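Local coordinates for protein VIN1 (Oscarella pearsei, PDB 6BFI) that binds actin filaments and may play a role in cell-cell adhesion, as a member of the vinculin/alpha-catenin family, at residues 4-12 / 177-185; 28-39 / 93-101. All coordinates share one frame; numbering follows the deposited sequence.

Both contacts use helix 8-32, contact 1 at its N-terminal start and contact 2 at its C-terminal end. Their centres lie about 37 Å apart and their nearest atoms about 21 Å, so they do not touch. Along the chain contact 2 (28-39 with 93-101) is nested inside the loop that contact 1 (4-12 with 177-185) closes. Contact 1 joins the entry of the first helix to the turn between helices 154-178 and 185-215; contact 2 joins the last turns of helices 8-32 and 68-97 and the loops that follow them. Helix 102-145 touches side chains of both contacts. In this helical-bundle protein of the vinculin family, the contacts thus hold both ends of helix 8-32 to parts distant along the chain.

Contact 1 of 2, residues 4-12 / 177-185; sequences KFHTKTLES and QRHPELTNL
Thr7 and Leu182 form a single backbone bridge, flanked by the hydrogen bonds Thr183 N to His6 O (3.2 Å) and Lys8 N to Glu181 O (2.9 Å). This isolated bridge, in a helical-bundle protein, joins the N-terminal entry of helix 8-32 to the turn between helices 154-178 and 185-215. Thr183 faces the other segment. Its OG1, held between its own backbone N and carbonyl carbon (chi1 53°), donates to a lone pair of Phe5 O at 2.7 Å, while CG2 packs over the Thr7-Lys8 peptide. Lys8 stretches its extended chain alongside the turn, running past Glu181 O until NZ donates to Pro180 O at 2.9 Å. Across the bridge Leu182 CD2 meets His6 O at 3.5 Å. That carbonyl also accepts from a water, itself bound by Asn184 N, which links the segments once more. Arg178, whose main partner is Asp127 of helix 102-145, brings NH2 to the edge of the His6 ring, the two planes 60° apart. One turn into the helix, Glu11 OE1 lies 3.6 Å from Thr183 CG2, the methyl that packs on the Thr7-Lys8 peptide.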
loop_
_atom_site.group_PDB
_atom_site.type_symbol
_atom_site.label_atom_id
_atom_site.label_comp_id
_atom_site.label_asym_id
_atom_site.label_seq_id
_atom_site.Cartn_x
_atom_site.Cartn_y
_atom_site.Cartn_z
ATOM N N LYS A 4 -11.323 21.425 10.355
ATOM C CA LYS A 4 -10.368 20.876 9.406
ATOM C C LYS A 4 -8.984 20.788 10.034
ATOM O O LYS A 4 -8.603 21.617 10.867
ATOM C CB LYS A 4 -10.303 21.730 8.132
ATOM C CG LYS A 4 -11.613 21.820 7.363
ATOM C CD LYS A 4 -12.022 20.467 6.812
ATOM C CE LYS A 4 -13.303 20.567 6.001
ATOM N NZ LYS A 4 -13.660 19.263 5.371
ATOM N N PHE A 5 -8.228 19.760 9.623
ATOM C CA PHE A 5 -6.838 19.615 10.041
ATOM C C PHE A 5 -5.993 18.965 8.952
ATOM O O PHE A 5 -5.047 18.231 9.258
ATOM C CB PHE A 5 -6.717 18.808 11.342
ATOM C CG PHE A 5 -7.969 18.072 11.723
ATOM C CD1 PHE A 5 -8.371 16.945 11.023
ATOM C CD2 PHE A 5 -8.739 18.503 12.791
ATOM C CE1 PHE A 5 -9.524 16.263 11.379
ATOM C CE2 PHE A 5 -9.891 17.829 13.152
ATOM C CZ PHE A 5 -10.285 16.708 12.446
ATOM N N HIS A 6 -6.317 19.224 7.684
ATOM C CA HIS A 6 -5.565 18.695 6.552
ATOM C C HIS A 6 -4.276 19.462 6.292
ATOM O O HIS A 6 -3.556 19.129 5.345
ATOM C CB HIS A 6 -6.435 18.711 5.291
ATOM C CG HIS A 6 -6.980 20.064 4.952
ATOM N ND1 HIS A 6 -6.465 20.842 3.936
ATOM C CD2 HIS A 6 -7.993 20.779 5.497
ATOM C CE1 HIS A 6 -7.139 21.975 3.868
ATOM N NE2 HIS A 6 -8.071 21.963 4.804
ATOM N N THR A 7 -3.963 20.458 7.117
ATOM C CA THR A 7 -2.832 21.348 6.913
ATOM C C THR A 7 -2.067 21.490 8.222
ATOM O O THR A 7 -2.672 21.575 9.295
ATOM C CB THR A 7 -3.322 22.715 6.398
ATOM O OG1 THR A 7 -3.430 22.681 4.967
ATOM C CG2 THR A 7 -2.391 23.836 6.805
ATOM N N LYS A 8 -0.731 21.494 8.129
ATOM C CA LYS A 8 0.103 21.616 9.322
ATOM C C LYS A 8 -0.171 22.908 10.081
ATOM O O LYS A 8 -0.044 22.941 11.310
ATOM C CB LYS A 8 1.581 21.529 8.943
ATOM C CG LYS A 8 2.009 20.164 8.435
ATOM C CD LYS A 8 3.451 20.181 7.951
ATOM C CE LYS A 8 3.897 18.802 7.501
ATOM N NZ LYS A 8 5.315 18.807 7.045
ATOM N N THR A 9 -0.534 23.980 9.375
ATOM C CA THR A 9 -0.931 25.210 10.053
ATOM C C THR A 9 -2.250 25.028 10.794
ATOM O O THR A 9 -2.400 25.489 11.934
ATOM C CB THR A 9 -1.036 26.355 9.045
ATOM O OG1 THR A 9 0.244 26.578 8.441
ATOM C CG2 THR A 9 -1.502 27.632 9.728
ATOM N N LEU A 10 -3.215 24.356 10.160
ATOM C CA LEU A 10 -4.498 24.091 10.804
ATOM C C LEU A 10 -4.313 23.314 12.100
ATOM O O LEU A 10 -4.771 23.743 13.163
ATOM C CB LEU A 10 -5.415 23.326 9.850
ATOM C CG LEU A 10 -6.292 24.160 8.918
ATOM C CD1 LEU A 10 -6.986 23.264 7.908
ATOM C CD2 LEU A 10 -7.313 24.940 9.723
ATOM N N GLU A 11 -3.645 22.162 12.026
ATOM C CA GLU A 11 -3.398 21.368 13.225
ATOM C C GLU A 11 -2.574 22.145 14.243
ATOM O O GLU A 11 -2.870 22.123 15.446
ATOM C CB GLU A 11 -2.700 20.063 12.844
ATOM C CG GLU A 11 -2.038 19.341 14.006
ATOM C CD GLU A 11 -1.277 18.105 13.564
ATOM O OE1 GLU A 11 -1.688 17.474 12.565
ATOM O OE2 GLU A 11 -0.265 17.767 14.213
ATOM N N SER A 12 -1.550 22.859 13.772
ATOM C CA SER A 12 -0.655 23.577 14.675
ATOM C C SER A 12 -1.399 24.628 15.486
ATOM O O SER A 12 -1.097 24.835 16.667
ATOM C CB SER A 12 0.486 24.213 13.883
ATOM O OG SER A 12 1.343 24.957 14.730
ATOM N N GLN A 177 5.499 23.334 -3.537
ATOM C CA GLN A 177 5.325 24.156 -2.347
ATOM C C GLN A 177 4.199 23.634 -1.466
ATOM O O GLN A 177 4.278 23.734 -0.237
ATOM C CB GLN A 177 5.054 25.607 -2.756
ATOM C CG GLN A 177 4.466 26.493 -1.665
ATOM C CD GLN A 177 5.414 26.691 -0.503
ATOM O OE1 GLN A 177 6.629 26.564 -0.653
ATOM N NE2 GLN A 177 4.863 26.998 0.666
ATOM N N ARG A 178 3.166 23.045 -2.070
ATOM C CA ARG A 178 1.965 22.681 -1.326
ATOM C C ARG A 178 2.142 21.385 -0.542
ATOM O O ARG A 178 1.815 21.329 0.649
ATOM C CB ARG A 178 0.778 22.565 -2.283
ATOM C CG ARG A 178 -0.498 22.047 -1.644
ATOM C CD ARG A 178 -1.015 22.993 -0.569
ATOM N NE ARG A 178 -2.340 22.596 -0.103
ATOM C CZ ARG A 178 -3.043 23.255 0.813
ATOM N NH1 ARG A 178 -2.547 24.351 1.376
ATOM N NH2 ARG A 178 -4.243 22.818 1.170
ATOM N N HIS A 179 2.655 20.329 -1.185
ATOM C CA HIS A 179 2.588 19.021 -0.531
ATOM C C HIS A 179 3.417 18.892 0.753
ATOM O O HIS A 179 3.095 18.030 1.581
ATOM C CB HIS A 179 2.949 17.897 -1.517
ATOM C CG HIS A 179 4.398 17.827 -1.892
ATOM N ND1 HIS A 179 5.376 17.394 -1.024
ATOM C CD2 HIS A 179 5.026 18.091 -3.064
ATOM C CE1 HIS A 179 6.547 17.419 -1.635
ATOM N NE2 HIS A 179 6.362 17.836 -2.874
ATOM N N PRO A 180 4.465 19.693 0.990
ATOM C CA PRO A 180 5.094 19.670 2.323
ATOM C C PRO A 180 4.233 20.258 3.433
ATOM O O PRO A 180 4.637 20.202 4.602
ATOM C CB PRO A 180 6.370 20.502 2.125
ATOM C CG PRO A 180 6.670 20.378 0.683
ATOM C CD PRO A 180 5.329 20.393 0.020
ATOM N N GLU A 181 3.067 20.821 3.119
ATOM C CA GLU A 181 2.206 21.415 4.132
ATOM C C GLU A 181 1.062 20.506 4.559
ATOM O O GLU A 181 0.387 20.815 5.546
ATOM C CB GLU A 181 1.634 22.747 3.628
ATOM C CG GLU A 181 2.670 23.849 3.483
ATOM C CD GLU A 181 2.077 25.150 2.970
ATOM O OE1 GLU A 181 1.010 25.107 2.321
ATOM O OE2 GLU A 181 2.676 26.217 3.221
ATOM N N LEU A 182 0.831 19.403 3.856
ATOM C CA LEU A 182 -0.301 18.541 4.162
ATOM C C LEU A 182 0.021 17.609 5.325
ATOM O O LEU A 182 1.157 17.155 5.488
ATOM C CB LEU A 182 -0.698 17.730 2.928
ATOM C CG LEU A 182 -1.165 18.538 1.711
ATOM C CD1 LEU A 182 -1.567 17.614 0.568
ATOM C CD2 LEU A 182 -2.311 19.468 2.083
ATOM N N THR A 183 -0.993 17.339 6.147
ATOM C CA THR A 183 -0.850 16.428 7.275
ATOM C C THR A 183 -1.075 14.975 6.893
ATOM O O THR A 183 -0.694 14.082 7.656
ATOM C CB THR A 183 -1.828 16.806 8.394
ATOM O OG1 THR A 183 -3.155 16.893 7.857
ATOM C CG2 THR A 183 -1.444 18.139 9.015
ATOM N N ASN A 184 -1.687 14.725 5.740
ATOM C CA ASN A 184 -1.925 13.375 5.251
ATOM C C ASN A 184 -0.776 12.967 4.335
ATOM O O ASN A 184 -0.587 13.562 3.269
ATOM C CB ASN A 184 -3.256 13.311 4.504
ATOM C CG ASN A 184 -3.725 11.894 4.258
ATOM O OD1 ASN A 184 -2.923 10.992 4.006
ATOM N ND2 ASN A 184 -5.028 11.689 4.329
ATOM N N LEU A 185 -0.011 11.957 4.753
ATOM C CA LEU A 185 1.126 11.513 3.956
ATOM C C LEU A 185 0.689 10.930 2.618
ATOM O O LEU A 185 1.418 11.050 1.626
ATOM C CB LEU A 185 1.946 10.485 4.737
ATOM C CG LEU A 185 2.730 11.002 5.944
ATOM C CD1 LEU A 185 3.333 9.842 6.723
ATOM C CD2 LEU A 185 3.816 11.974 5.502
HETATM O O HOH W 1 -3.514 16.586 4.377
#

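Contact 2 of 2, residues 28-39 / 93-101; sequences HEQAESGLLKED and RLLKADQGS
Gln99 points its side chain at the last turn of helix 8-32, joining that helix end to the loop after helix 68-97 in a polar contact between helix ends of the bundle. Among the hydrogen bonds, the Gln99 amide serves both ways. Its NE2 donates to Glu32 OE1 at 3.1 Å, close to the amide's own plane but arriving from above the carboxylate plane, and weakly to His28 O. Its OE1 accepts from Lys37 NZ at 2.7 Å, on a lone pair in the carbonyl plane, and from a water that also lies in the plane of the His28 ring, at the edge by ND1. Lys37 NZ donates a second time to Leu95 O at 2.8 Å, from above that carbonyl plane; the bend in the lysine chain at chi2 (64°) turns the ammonium toward both acceptors.

The van der Waals contacts set carbon against polar atoms. Leu95 CD1 approaches His28 ND1 at 3.5 Å, the two side chains crossing at about a right angle, and Ala31 CB lies 3.3 Å from Gln99 OE1. The aliphatic part of Lys96 passes Asp39 OD1, which is hydrogen-bonded to Thr41. Leu108 of helix 102-145 touches both His28 and Leu95.

A leucine in place of Gln99 would probably leave Lys37 NZ without its amide acceptor and Glu32 OE1 without its donor. One neutral amide thus takes a lysine on its oxygen and a carboxylate on its nitrogen, and probably relays between opposite charges that do not meet directly.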
loop_
_atom_site.group_PDB
_atom_site.type_symbol
_atom_site.label_atom_id
_atom_site.label_comp_id
_atom_site.label_asym_id
_atom_site.label_seq_id
_atom_site.Cartn_x
_atom_site.Cartn_y
_atom_site.Cartn_z
ATOM N N HIS A 28 -14.700 23.088 34.671
ATOM C CA HIS A 28 -16.108 23.303 34.989
ATOM C C HIS A 28 -16.724 22.067 35.628
ATOM O O HIS A 28 -17.508 22.177 36.576
ATOM C CB HIS A 28 -16.891 23.691 33.740
ATOM C CG HIS A 28 -18.361 23.830 33.979
ATOM N ND1 HIS A 28 -18.889 24.769 34.838
ATOM C CD2 HIS A 28 -19.415 23.136 33.486
ATOM C CE1 HIS A 28 -20.204 24.657 34.855
ATOM N NE2 HIS A 28 -20.550 23.673 34.043
ATOM N N GLU A 29 -16.392 20.880 35.119
ATOM C CA GLU A 29 -16.880 19.666 35.761
ATOM C C GLU A 29 -16.158 19.380 37.070
ATOM O O GLU A 29 -16.708 18.679 37.927
ATOM C CB GLU A 29 -16.756 18.475 34.811
ATOM C CG GLU A 29 -17.860 18.417 33.767
ATOM C CD GLU A 29 -18.209 16.998 33.366
ATOM O OE1 GLU A 29 -18.316 16.730 32.150
ATOM O OE2 GLU A 29 -18.367 16.148 34.269
ATOM N N GLN A 30 -14.947 19.912 37.245
ATOM C CA GLN A 30 -14.240 19.759 38.510
ATOM C C GLN A 30 -14.898 20.577 39.613
ATOM O O GLN A 30 -14.892 20.164 40.778
ATOM C CB GLN A 30 -12.776 20.161 38.338
ATOM C CG GLN A 30 -11.926 20.034 39.590
ATOM C CD GLN A 30 -10.454 20.261 39.311
ATOM O OE1 GLN A 30 -9.907 19.741 38.336
ATOM N NE2 GLN A 30 -9.802 21.047 40.163
ATOM N N ALA A 31 -15.469 21.731 39.269
ATOM C CA ALA A 31 -16.233 22.512 40.233
ATOM C C ALA A 31 -17.682 22.056 40.334
ATOM O O ALA A 31 -18.312 22.245 41.381
ATOM C CB ALA A 31 -16.185 23.999 39.869
ATOM N N GLU A 32 -18.222 21.458 39.269
ATOM C CA GLU A 32 -19.579 20.924 39.322
ATOM C C GLU A 32 -19.670 19.762 40.301
ATOM O O GLU A 32 -20.643 19.651 41.057
ATOM C CB GLU A 32 -20.026 20.488 37.927
ATOM C CG GLU A 32 -21.457 19.975 37.859
ATOM C CD GLU A 32 -22.483 21.091 37.911
ATOM O OE1 GLU A 32 -22.170 22.209 37.446
ATOM O OE2 GLU A 32 -23.601 20.851 38.415
ATOM N N SER A 33 -18.667 18.886 40.303
ATOM C CA SER A 33 -18.593 17.807 41.276
ATOM C C SER A 33 -18.164 18.287 42.654
ATOM O O SER A 33 -18.084 17.471 43.579
ATOM C CB SER A 33 -17.630 16.721 40.785
ATOM O OG SER A 33 -16.309 17.221 40.680
ATOM N N GLY A 34 -17.883 19.577 42.812
ATOM C CA GLY A 34 -17.513 20.122 44.106
ATOM C C GLY A 34 -16.151 19.685 44.597
ATOM O O GLY A 34 -16.001 19.340 45.775
ATOM N N LEU A 35 -15.148 19.693 43.721
ATOM C CA LEU A 35 -13.811 19.275 44.117
ATOM C C LEU A 35 -12.937 20.473 44.480
ATOM O O LEU A 35 -12.255 20.455 45.509
ATOM C CB LEU A 35 -13.169 18.445 43.001
ATOM C CG LEU A 35 -12.196 17.352 43.456
ATOM C CD1 LEU A 35 -12.831 16.487 44.532
ATOM C CD2 LEU A 35 -11.763 16.500 42.276
ATOM N N LEU A 36 -12.957 21.513 43.647
ATOM C CA LEU A 36 -12.268 22.768 43.931
ATOM C C LEU A 36 -12.669 23.833 42.919
ATOM O O LEU A 36 -12.555 23.622 41.707
ATOM C CB LEU A 36 -10.750 22.576 43.923
ATOM C CG LEU A 36 -9.917 23.826 44.218
ATOM C CD1 LEU A 36 -10.425 24.537 45.462
ATOM C CD2 LEU A 36 -8.452 23.462 44.377
ATOM N N LYS A 37 -13.141 24.980 43.404
ATOM C CA LYS A 37 -13.575 26.060 42.524
ATOM C C LYS A 37 -12.367 26.685 41.838
ATOM O O LYS A 37 -11.501 27.271 42.498
ATOM C CB LYS A 37 -14.345 27.111 43.319
ATOM C CG LYS A 37 -14.956 28.209 42.468
ATOM C CD LYS A 37 -16.003 27.648 41.518
ATOM C CE LYS A 37 -16.640 28.748 40.687
ATOM N NZ LYS A 37 -17.656 28.204 39.744
ATOM N N GLU A 38 -12.308 26.565 40.516
ATOM C CA GLU A 38 -11.214 27.103 39.723
ATOM C C GLU A 38 -11.694 28.325 38.953
ATOM O O GLU A 38 -12.774 28.302 38.354
ATOM C CB GLU A 38 -10.670 26.049 38.757
ATOM C CG GLU A 38 -9.260 25.585 39.076
ATOM C CD GLU A 38 -8.240 26.703 38.976
ATOM O OE1 GLU A 38 -7.956 27.346 40.008
ATOM O OE2 GLU A 38 -7.727 26.941 37.861
ATOM N N ASP A 39 -10.892 29.388 38.974
ATOM C CA ASP A 39 -11.204 30.598 38.226
ATOM C C ASP A 39 -10.764 30.419 36.778
ATOM O O ASP A 39 -9.571 30.260 36.500
ATOM C CB ASP A 39 -10.520 31.808 38.858
ATOM C CG ASP A 39 -10.853 33.105 38.145
ATOM O OD1 ASP A 39 -11.942 33.194 37.541
ATOM O OD2 ASP A 39 -10.023 34.039 38.191
ATOM N N ARG A 93 -17.083 35.160 33.536
ATOM C CA ARG A 93 -17.752 36.043 34.488
ATOM C C ARG A 93 -18.832 35.302 35.271
ATOM O O ARG A 93 -18.788 35.221 36.507
ATOM C CB ARG A 93 -18.362 37.238 33.755
ATOM C CG ARG A 93 -17.375 38.135 33.030
ATOM C CD ARG A 93 -18.110 39.254 32.302
ATOM N NE ARG A 93 -19.419 39.520 32.899
ATOM C CZ ARG A 93 -20.581 39.249 32.312
ATOM N NH1 ARG A 93 -20.608 38.714 31.099
ATOM N NH2 ARG A 93 -21.719 39.519 32.937
ATOM N N LEU A 94 -19.815 34.749 34.556
ATOM C CA LEU A 94 -20.986 34.171 35.208
ATOM C C LEU A 94 -20.614 32.961 36.056
ATOM O O LEU A 94 -21.081 32.823 37.192
ATOM C CB LEU A 94 -22.030 33.794 34.158
ATOM C CG LEU A 94 -22.413 34.906 33.179
ATOM C CD1 LEU A 94 -23.332 34.375 32.092
ATOM C CD2 LEU A 94 -23.059 36.069 33.914
ATOM N N LEU A 95 -19.775 32.070 35.520
ATOM C CA LEU A 95 -19.392 30.886 36.279
ATOM C C LEU A 95 -18.538 31.244 37.487
ATOM O O LEU A 95 -18.638 30.585 38.528
ATOM C CB LEU A 95 -18.668 29.888 35.376
ATOM C CG LEU A 95 -19.568 29.178 34.363
ATOM C CD1 LEU A 95 -18.804 28.095 33.623
ATOM C CD2 LEU A 95 -20.797 28.597 35.048
ATOM N N LYS A 96 -17.697 32.277 37.378
ATOM C CA LYS A 96 -17.009 32.769 38.567
ATOM C C LYS A 96 -18.010 33.270 39.599
ATOM O O LYS A 96 -17.832 33.056 40.805
ATOM C CB LYS A 96 -16.023 33.877 38.199
ATOM C CG LYS A 96 -15.296 34.470 39.397
ATOM C CD LYS A 96 -14.495 35.703 39.019
ATOM C CE LYS A 96 -13.904 36.370 40.252
ATOM N NZ LYS A 96 -13.207 37.643 39.917
ATOM N N ALA A 97 -19.079 33.931 39.143
ATOM C CA ALA A 97 -20.108 34.401 40.066
ATOM C C ALA A 97 -20.853 33.231 40.702
ATOM O O ALA A 97 -20.922 33.117 41.930
ATOM C CB ALA A 97 -21.078 35.337 39.342
ATOM N N ASP A 98 -21.418 32.347 39.879
ATOM C CA ASP A 98 -22.169 31.200 40.372
ATOM C C ASP A 98 -21.809 29.968 39.558
ATOM O O ASP A 98 -21.845 30.007 38.326
ATOM C CB ASP A 98 -23.680 31.452 40.308
ATOM C CG ASP A 98 -24.492 30.262 40.789
ATOM O OD1 ASP A 98 -23.970 29.475 41.607
ATOM O OD2 ASP A 98 -25.653 30.115 40.352
ATOM N N GLN A 99 -21.479 28.875 40.251
ATOM C CA GLN A 99 -21.099 27.644 39.565
ATOM C C GLN A 99 -22.266 27.067 38.772
ATOM O O GLN A 99 -22.078 26.532 37.674
ATOM C CB GLN A 99 -20.575 26.624 40.579
ATOM C CG GLN A 99 -20.467 25.197 40.052
ATOM C CD GLN A 99 -19.525 25.072 38.867
ATOM O OE1 GLN A 99 -18.594 25.864 38.710
ATOM N NE2 GLN A 99 -19.767 24.073 38.023
ATOM N N GLY A 100 -23.479 27.172 39.306
ATOM C CA GLY A 100 -24.640 26.599 38.656
ATOM C C GLY A 100 -25.307 27.510 37.646
ATOM O O GLY A 100 -26.448 27.262 37.249
ATOM N N SER A 101 -24.608 28.556 37.222
ATOM C CA SER A 101 -25.160 29.517 36.274
ATOM C C SER A 101 -25.538 28.828 34.967
ATOM O O SER A 101 -24.654 28.303 34.274
ATOM C CB SER A 101 -24.152 30.634 36.005
ATOM O OG SER A 101 -24.616 31.508 34.993
HETATM O O HOH W 2 -16.932 26.342 36.790
#